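Local coordinates for protein Polyphosphate:AMP phosphotransferase (Pseudomonas aeruginosa PAO1, PDB 3CZP) that uses inorganic polyphosphate as phosphate donor to convert AMP to ADP and, less efficiently, GMP to GDP, at residues A[54-66]-A[219-231]. Sequence-based numbering, arbitrary orientation.
Sequences AGKGETVKLLNEW and RYRALTVGRILLE
R221 lays its guanidinium flat over G55, with G55 CA 3.4 Å from R221 CZ and above the centre of the group. Its CG stands between the backbone N and the carbonyl carbon (chi1 79°), and the extended chain runs past T59 OG1 to the start of helix 56-66. G55 takes the N-cap position with phi 90°, and its bare CA lets the guanidinium lie close. Farther along, A222 CB packs against both L62 CD2 and W66 CH2, 3.7 Å from each. The W66 ring turns its edge to helix 219-231, with CZ3 3.5 Å from A222 O. L63 CD1 meets L229 CD1 tip to tip at 3.9 Å, beside V225. G226 CA lies at the W66 ring edge, near L63 CD2.

Two waters lie in the guanidinium plane at its edge. One accepts from R221 NH2 and donates weakly to E58 OE2; the other accepts from R221 NE and reaches T59 OG1 weakly. R221 NH1 bonds to G215 O. T59 OG1 donates to G55 O at 2.6 Å, on the opposite face of that carbonyl from T59 N.

The helix axes cross at -56°, 9.9 Å apart. F154 of strand 148-155 touches A54 and T59, and Y18 of helix 15-39 covers L62 and W66. A54, G55 and K56 belong to a P-loop-like turn, in the PPK2 domain that seems catalytically inactive. No direct hydrogen bond joins the helices. Apolar packing and the guanidinium over G55 carry the contact; the water bridges are weak on the helix 56-66 side. The E58 carboxylate, 4.6 Å from OE1 to R221 NH2, probably adds only a diffuse attraction.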
ATOM      1  N   ALA A  54      28.685   3.709  17.920  1.00 22.54           N
ATOM      2  CA  ALA A  54      28.154   4.404  19.079  1.00 21.75           C
ATOM      3  C   ALA A  54      26.921   3.732  19.656  1.00 21.17           C
ATOM      4  O   ALA A  54      26.275   4.289  20.555  1.00 21.55           O
ATOM      5  CB  ALA A  54      27.870   5.874  18.729  1.00 20.38           C
ATOM      6  N   GLY A  55      26.580   2.538  19.158  1.00 21.20           N
ATOM      7  CA  GLY A  55      25.546   1.734  19.758  1.00 20.97           C
ATOM      8  C   GLY A  55      24.141   1.941  19.243  1.00 21.67           C
ATOM      9  O   GLY A  55      23.158   1.656  19.965  1.00 21.73           O
ATOM     10  N   LYS A  56      24.037   2.445  18.010  1.00 21.07           N
ATOM     11  CA  LYS A  56      22.744   2.678  17.351  1.00 22.13           C
ATOM     12  C   LYS A  56      21.891   1.401  17.252  1.00 21.11           C
ATOM     13  O   LYS A  56      20.757   1.360  17.726  1.00 21.49           O
ATOM     14  CB  LYS A  56      22.956   3.295  15.943  1.00 21.45           C
ATOM     15  CG  LYS A  56      23.654   4.654  15.964  1.00 25.57           C
ATOM     16  CD  LYS A  56      23.771   5.376  14.531  1.00 26.94           C
ATOM     17  CE  LYS A  56      24.934   4.877  13.680  1.00 29.64           C
ATOM     18  NZ  LYS A  56      24.955   5.559  12.305  1.00 32.59           N
ATOM     19  N   GLY A  57      22.437   0.396  16.595  1.00 21.73           N
ATOM     20  CA  GLY A  57      21.746  -0.838  16.345  1.00 22.28           C
ATOM     21  C   GLY A  57      21.579  -1.644  17.590  1.00 22.57           C
ATOM     22  O   GLY A  57      20.508  -2.148  17.856  1.00 23.97           O
ATOM     23  N   GLU A  58      22.631  -1.740  18.382  1.00 22.33           N
ATOM     24  CA  GLU A  58      22.529  -2.364  19.712  1.00 22.88           C
ATOM     25  C   GLU A  58      21.385  -1.783  20.560  1.00 22.35           C
ATOM     26  O   GLU A  58      20.617  -2.510  21.224  1.00 20.34           O
ATOM     27  CB  GLU A  58      23.829  -2.161  20.467  1.00 23.48           C
ATOM     28  CG  GLU A  58      24.986  -2.966  19.874  1.00 26.99           C
ATOM     29  CD  GLU A  58      25.852  -2.167  18.841  1.00 31.46           C
ATOM     30  OE1 GLU A  58      25.386  -1.153  18.209  1.00 27.57           O
ATOM     31  OE2 GLU A  58      27.025  -2.599  18.667  1.00 32.51           O
ATOM     32  N   THR A  59      21.288  -0.469  20.558  1.00 21.73           N
ATOM     33  CA  THR A  59      20.253   0.177  21.377  1.00 21.19           C
ATOM     34  C   THR A  59      18.849  -0.096  20.870  1.00 21.90           C
ATOM     35  O   THR A  59      17.922  -0.392  21.682  1.00 22.19           O
ATOM     36  CB  THR A  59      20.496   1.712  21.529  1.00 21.92           C
ATOM     37  OG1 THR A  59      21.752   1.909  22.192  1.00 22.28           O
ATOM     38  CG2 THR A  59      19.369   2.313  22.416  1.00 21.18           C
ATOM     39  N   VAL A  60      18.645   0.021  19.555  1.00 20.68           N
ATOM     40  CA  VAL A  60      17.329  -0.274  19.003  1.00 20.23           C
ATOM     41  C   VAL A  60      16.938  -1.731  19.226  1.00 20.69           C
ATOM     42  O   VAL A  60      15.770  -2.069  19.432  1.00 20.14           O
ATOM     43  CB  VAL A  60      17.231   0.109  17.551  1.00 20.27           C
ATOM     44  CG1 VAL A  60      15.834  -0.379  16.966  1.00 17.95           C
ATOM     45  CG2 VAL A  60      17.432   1.573  17.383  1.00 20.05           C
ATOM     46  N   LYS A  61      17.898  -2.615  19.205  1.00 21.91           N
ATOM     47  CA  LYS A  61      17.602  -4.010  19.504  1.00 22.56           C
ATOM     48  C   LYS A  61      17.082  -4.188  20.940  1.00 23.43           C
ATOM     49  O   LYS A  61      16.118  -4.976  21.201  1.00 21.88           O
ATOM     50  CB  LYS A  61      18.828  -4.905  19.293  1.00 22.73           C
ATOM     51  CG  LYS A  61      18.498  -6.316  19.743  1.00 22.89           C
ATOM     52  CD  LYS A  61      19.512  -7.326  19.368  1.00 23.74           C
ATOM     53  CE  LYS A  61      18.968  -8.752  19.898  1.00 23.53           C
ATOM     54  NZ  LYS A  61      19.985  -9.683  19.440  1.00 27.16           N
ATOM     55  N   LEU A  62      17.750  -3.487  21.859  1.00 24.43           N
ATOM     56  CA  LEU A  62      17.435  -3.584  23.265  1.00 25.63           C
ATOM     57  C   LEU A  62      16.044  -3.014  23.501  1.00 25.10           C
ATOM     58  O   LEU A  62      15.292  -3.629  24.206  1.00 25.06           O
ATOM     59  CB  LEU A  62      18.493  -2.897  24.124  1.00 26.82           C
ATOM     60  CG  LEU A  62      18.606  -3.264  25.600  1.00 25.63           C
ATOM     61  CD1 LEU A  62      18.586  -4.737  25.886  1.00 25.97           C
ATOM     62  CD2 LEU A  62      19.829  -2.633  26.091  1.00 26.33           C
ATOM     63  N   LEU A  63      15.690  -1.909  22.855  1.00 24.12           N
ATOM     64  CA  LEU A  63      14.320  -1.356  22.926  1.00 25.20           C
ATOM     65  C   LEU A  63      13.231  -2.344  22.516  1.00 25.15           C
ATOM     66  O   LEU A  63      12.140  -2.290  23.048  1.00 26.70           O
ATOM     67  CB  LEU A  63      14.175  -0.105  22.035  1.00 25.87           C
ATOM     68  CG  LEU A  63      14.957   1.156  22.456  1.00 25.37           C
ATOM     69  CD1 LEU A  63      14.726   2.232  21.412  1.00 22.66           C
ATOM     70  CD2 LEU A  63      14.725   1.633  23.923  1.00 25.11           C
ATOM     71  N   ASN A  64      13.559  -3.222  21.578  1.00 23.90           N
ATOM     72  CA  ASN A  64      12.650  -4.281  21.092  1.00 25.23           C
ATOM     73  C   ASN A  64      12.633  -5.509  21.953  1.00 24.45           C
ATOM     74  O   ASN A  64      11.887  -6.450  21.677  1.00 25.51           O
ATOM     75  CB  ASN A  64      13.028  -4.610  19.667  1.00 24.14           C
ATOM     76  CG  ASN A  64      12.464  -3.603  18.678  1.00 26.71           C
ATOM     77  OD1 ASN A  64      11.322  -3.770  18.251  1.00 28.01           O
ATOM     78  ND2 ASN A  64      13.258  -2.526  18.316  1.00 23.44           N
ATOM     79  N   GLU A  65      13.458  -5.501  23.005  1.00 24.55           N
ATOM     80  CA  GLU A  65      13.403  -6.500  24.069  1.00 25.41           C
ATOM     81  C   GLU A  65      12.658  -5.946  25.239  1.00 24.64           C
ATOM     82  O   GLU A  65      11.822  -6.614  25.804  1.00 25.26           O
ATOM     83  CB  GLU A  65      14.804  -6.920  24.503  1.00 25.26           C
ATOM     84  CG  GLU A  65      14.740  -8.036  25.549  1.00 27.99           C
ATOM     85  CD  GLU A  65      16.127  -8.558  25.901  1.00 29.68           C
ATOM     86  OE1 GLU A  65      17.032  -8.290  25.085  1.00 32.02           O
ATOM     87  OE2 GLU A  65      16.248  -9.222  26.981  1.00 35.35           O
ATOM     88  N   TRP A  66      12.894  -4.677  25.532  1.00 24.14           N
ATOM     89  CA  TRP A  66      12.186  -3.964  26.595  1.00 23.68           C
ATOM     90  C   TRP A  66      10.731  -3.741  26.272  1.00 24.06           C
ATOM     91  O   TRP A  66       9.873  -3.887  27.144  1.00 22.80           O
ATOM     92  CB  TRP A  66      12.839  -2.601  26.840  1.00 23.50           C
ATOM     93  CG  TRP A  66      14.219  -2.705  27.496  1.00 21.52           C
ATOM     94  CD1 TRP A  66      14.814  -3.818  27.960  1.00 22.49           C
ATOM     95  CD2 TRP A  66      15.133  -1.631  27.718  1.00 23.30           C
ATOM     96  NE1 TRP A  66      16.044  -3.522  28.493  1.00 22.13           N
ATOM     97  CE2 TRP A  66      16.280  -2.180  28.341  1.00 24.88           C
ATOM     98  CE3 TRP A  66      15.102  -0.257  27.450  1.00 24.64           C
ATOM     99  CZ2 TRP A  66      17.380  -1.394  28.728  1.00 23.54           C
ATOM    100  CZ3 TRP A  66      16.195   0.520  27.827  1.00 24.44           C
ATOM    101  CH2 TRP A  66      17.330  -0.054  28.452  1.00 22.62           C
ATOM    102  N   ARG A 219      25.360   0.789  29.128  1.00 24.56           N
ATOM    103  CA  ARG A 219      24.350   1.026  30.167  1.00 24.68           C
ATOM    104  C   ARG A 219      23.801   2.444  30.153  1.00 23.57           C
ATOM    105  O   ARG A 219      22.606   2.659  30.109  1.00 23.92           O
ATOM    106  CB  ARG A 219      24.919   0.706  31.546  1.00 24.65           C
ATOM    107  CG  ARG A 219      25.196  -0.752  31.697  1.00 25.39           C
ATOM    108  CD  ARG A 219      25.613  -1.116  33.026  1.00 27.04           C
ATOM    109  NE  ARG A 219      26.151  -2.457  32.930  1.00 30.73           N
ATOM    110  CZ  ARG A 219      27.445  -2.781  32.945  1.00 31.33           C
ATOM    111  NH1 ARG A 219      27.774  -4.068  32.844  1.00 33.61           N
ATOM    112  NH2 ARG A 219      28.400  -1.863  33.082  1.00 31.57           N
ATOM    113  N   TYR A 220      24.670   3.431  30.175  1.00 23.54           N
ATOM    114  CA  TYR A 220      24.206   4.811  30.094  1.00 23.54           C
ATOM    115  C   TYR A 220      23.384   5.121  28.810  1.00 23.58           C
ATOM    116  O   TYR A 220      22.382   5.816  28.877  1.00 22.05           O
ATOM    117  CB  TYR A 220      25.393   5.753  30.120  1.00 24.57           C
ATOM    118  CG  TYR A 220      25.027   7.174  29.826  1.00 22.81           C
ATOM    119  CD1 TYR A 220      24.516   7.994  30.816  1.00 23.09           C
ATOM    120  CD2 TYR A 220      25.166   7.687  28.554  1.00 25.63           C
ATOM    121  CE1 TYR A 220      24.163   9.285  30.554  1.00 24.14           C
ATOM    122  CE2 TYR A 220      24.802   8.989  28.274  1.00 28.35           C
ATOM    123  CZ  TYR A 220      24.342   9.804  29.297  1.00 25.42           C
ATOM    124  OH  TYR A 220      23.960  11.095  29.005  1.00 26.51           O
ATOM    125  N   ARG A 221      23.868   4.670  27.663  1.00 22.17           N
ATOM    126  CA  ARG A 221      23.250   5.022  26.399  1.00 24.30           C
ATOM    127  C   ARG A 221      21.839   4.428  26.264  1.00 24.60           C
ATOM    128  O   ARG A 221      20.914   5.126  25.838  1.00 25.45           O
ATOM    129  CB  ARG A 221      24.164   4.647  25.209  1.00 24.06           C
ATOM    130  CG  ARG A 221      24.150   3.181  24.812  1.00 25.67           C
ATOM    131  CD  ARG A 221      25.236   2.897  23.772  1.00 26.18           C
ATOM    132  NE  ARG A 221      25.304   1.486  23.447  1.00 23.82           N
ATOM    133  CZ  ARG A 221      26.364   0.853  22.931  1.00 27.47           C
ATOM    134  NH1 ARG A 221      27.494   1.490  22.672  1.00 29.56           N
ATOM    135  NH2 ARG A 221      26.274  -0.445  22.628  1.00 27.37           N
ATOM    136  N   ALA A 222      21.659   3.154  26.652  1.00 24.73           N
ATOM    137  CA  ALA A 222      20.350   2.513  26.542  1.00 25.03           C
ATOM    138  C   ALA A 222      19.353   3.061  27.506  1.00 25.33           C
ATOM    139  O   ALA A 222      18.222   3.320  27.130  1.00 27.00           O
ATOM    140  CB  ALA A 222      20.430   1.007  26.736  1.00 23.81           C
ATOM    141  N   LEU A 223      19.753   3.159  28.770  1.00 25.84           N
ATOM    142  CA  LEU A 223      18.901   3.727  29.785  1.00 25.11           C
ATOM    143  C   LEU A 223      18.497   5.163  29.493  1.00 24.54           C
ATOM    144  O   LEU A 223      17.377   5.547  29.780  1.00 22.31           O
ATOM    145  CB  LEU A 223      19.574   3.641  31.162  1.00 24.90           C
ATOM    146  CG  LEU A 223      18.648   3.665  32.389  1.00 25.96           C
ATOM    147  CD1 LEU A 223      17.588   2.616  32.340  1.00 26.81           C
ATOM    148  CD2 LEU A 223      19.452   3.525  33.692  1.00 24.49           C
ATOM    149  N   THR A 224      19.454   5.966  29.013  1.00 25.21           N
ATOM    150  CA  THR A 224      19.194   7.380  28.700  1.00 24.78           C
ATOM    151  C   THR A 224      18.118   7.580  27.603  1.00 24.17           C
ATOM    152  O   THR A 224      17.097   8.298  27.795  1.00 24.20           O
ATOM    153  CB  THR A 224      20.488   8.147  28.427  1.00 25.04           C
ATOM    154  OG1 THR A 224      21.275   8.115  29.609  1.00 26.40           O
ATOM    155  CG2 THR A 224      20.217   9.625  28.020  1.00 25.16           C
ATOM    156  N   VAL A 225      18.295   6.863  26.510  1.00 23.77           N
ATOM    157  CA  VAL A 225      17.318   6.816  25.392  1.00 23.10           C
ATOM    158  C   VAL A 225      15.940   6.313  25.863  1.00 23.36           C
ATOM    159  O   VAL A 225      14.894   6.914  25.545  1.00 25.06           O
ATOM    160  CB  VAL A 225      17.823   5.905  24.237  1.00 21.05           C
ATOM    161  CG1 VAL A 225      16.669   5.587  23.179  1.00 22.49           C
ATOM    162  CG2 VAL A 225      19.041   6.494  23.532  1.00 19.38           C
ATOM    163  N   GLY A 226      15.928   5.214  26.630  1.00 24.35           N
ATOM    164  CA  GLY A 226      14.667   4.651  27.143  1.00 23.32           C
ATOM    165  C   GLY A 226      13.921   5.594  28.062  1.00 23.18           C
ATOM    166  O   GLY A 226      12.692   5.688  28.003  1.00 23.39           O
ATOM    167  N   ARG A 227      14.663   6.282  28.927  1.00 23.66           N
ATOM    168  CA  ARG A 227      14.095   7.313  29.821  1.00 24.33           C
ATOM    169  C   ARG A 227      13.509   8.468  29.026  1.00 23.65           C
ATOM    170  O   ARG A 227      12.445   8.981  29.351  1.00 22.54           O
ATOM    171  CB  ARG A 227      15.175   7.863  30.753  1.00 23.41           C
ATOM    172  CG  ARG A 227      15.563   6.887  31.861  1.00 27.18           C
ATOM    173  CD  ARG A 227      16.754   7.409  32.633  1.00 28.51           C
ATOM    174  NE  ARG A 227      16.796   6.760  33.920  1.00 31.52           N
ATOM    175  CZ  ARG A 227      17.868   6.713  34.687  1.00 29.70           C
ATOM    176  NH1 ARG A 227      18.988   7.280  34.300  1.00 29.30           N
ATOM    177  NH2 ARG A 227      17.787   6.091  35.845  1.00 31.56           N
ATOM    178  N   ILE A 228      14.247   8.908  28.005  1.00 24.31           N
ATOM    179  CA  ILE A 228      13.768  10.016  27.149  1.00 23.90           C
ATOM    180  C   ILE A 228      12.455   9.607  26.434  1.00 24.31           C
ATOM    181  O   ILE A 228      11.481  10.383  26.386  1.00 24.21           O
ATOM    182  CB  ILE A 228      14.856  10.485  26.153  1.00 23.36           C
ATOM    183  CG1 ILE A 228      16.009  11.215  26.904  1.00 24.88           C
ATOM    184  CG2 ILE A 228      14.283  11.426  25.051  1.00 23.46           C
ATOM    185  CD1 ILE A 228      17.342  11.277  26.062  1.00 25.55           C
ATOM    186  N   LEU A 229      12.440   8.404  25.860  1.00 24.11           N
ATOM    187  CA  LEU A 229      11.247   7.872  25.229  1.00 24.14           C
ATOM    188  C   LEU A 229      10.036   7.803  26.208  1.00 24.14           C
ATOM    189  O   LEU A 229       8.932   8.220  25.856  1.00 24.22           O
ATOM    190  CB  LEU A 229      11.517   6.480  24.694  1.00 24.08           C
ATOM    191  CG  LEU A 229      12.321   6.317  23.414  1.00 27.37           C
ATOM    192  CD1 LEU A 229      12.355   4.801  23.162  1.00 30.15           C
ATOM    193  CD2 LEU A 229      11.725   7.110  22.187  1.00 24.83           C
ATOM    194  N   LEU A 230      10.250   7.243  27.411  1.00 23.44           N
ATOM    195  CA  LEU A 230       9.172   7.138  28.385  1.00 24.29           C
ATOM    196  C   LEU A 230       8.614   8.481  28.734  1.00 24.58           C
ATOM    197  O   LEU A 230       7.405   8.679  28.753  1.00 24.65           O
ATOM    198  CB  LEU A 230       9.621   6.395  29.683  1.00 23.62           C
ATOM    199  CG  LEU A 230       8.512   6.212  30.694  1.00 23.36           C
ATOM    200  CD1 LEU A 230       7.467   5.165  30.198  1.00 22.08           C
ATOM    201  CD2 LEU A 230       9.135   5.861  32.080  1.00 25.57           C
ATOM    202  N   GLU A 231       9.494   9.424  29.027  1.00 26.72           N
ATOM    203  CA  GLU A 231       9.073  10.763  29.420  1.00 27.55           C
ATOM    204  C   GLU A 231       8.245  11.415  28.351  1.00 26.37           C
ATOM    205  O   GLU A 231       7.162  11.977  28.628  1.00 24.88           O
ATOM    206  CB  GLU A 231      10.298  11.633  29.710  1.00 27.89           C
ATOM    207  CG  GLU A 231       9.974  12.948  30.358  1.00 31.29           C
ATOM    208  CD  GLU A 231      11.234  13.716  30.794  1.00 36.04           C
ATOM    209  OE1 GLU A 231      12.337  13.089  30.949  1.00 46.04           O
ATOM    210  OE2 GLU A 231      11.114  14.950  31.004  1.00 46.00           O
TER
HETATM  211  O   HOH W   1      28.844  -1.201  21.058  1.00 60.26           O
HETATM  212  O   HOH W   2      23.070  -0.388  24.460  1.00 52.71           O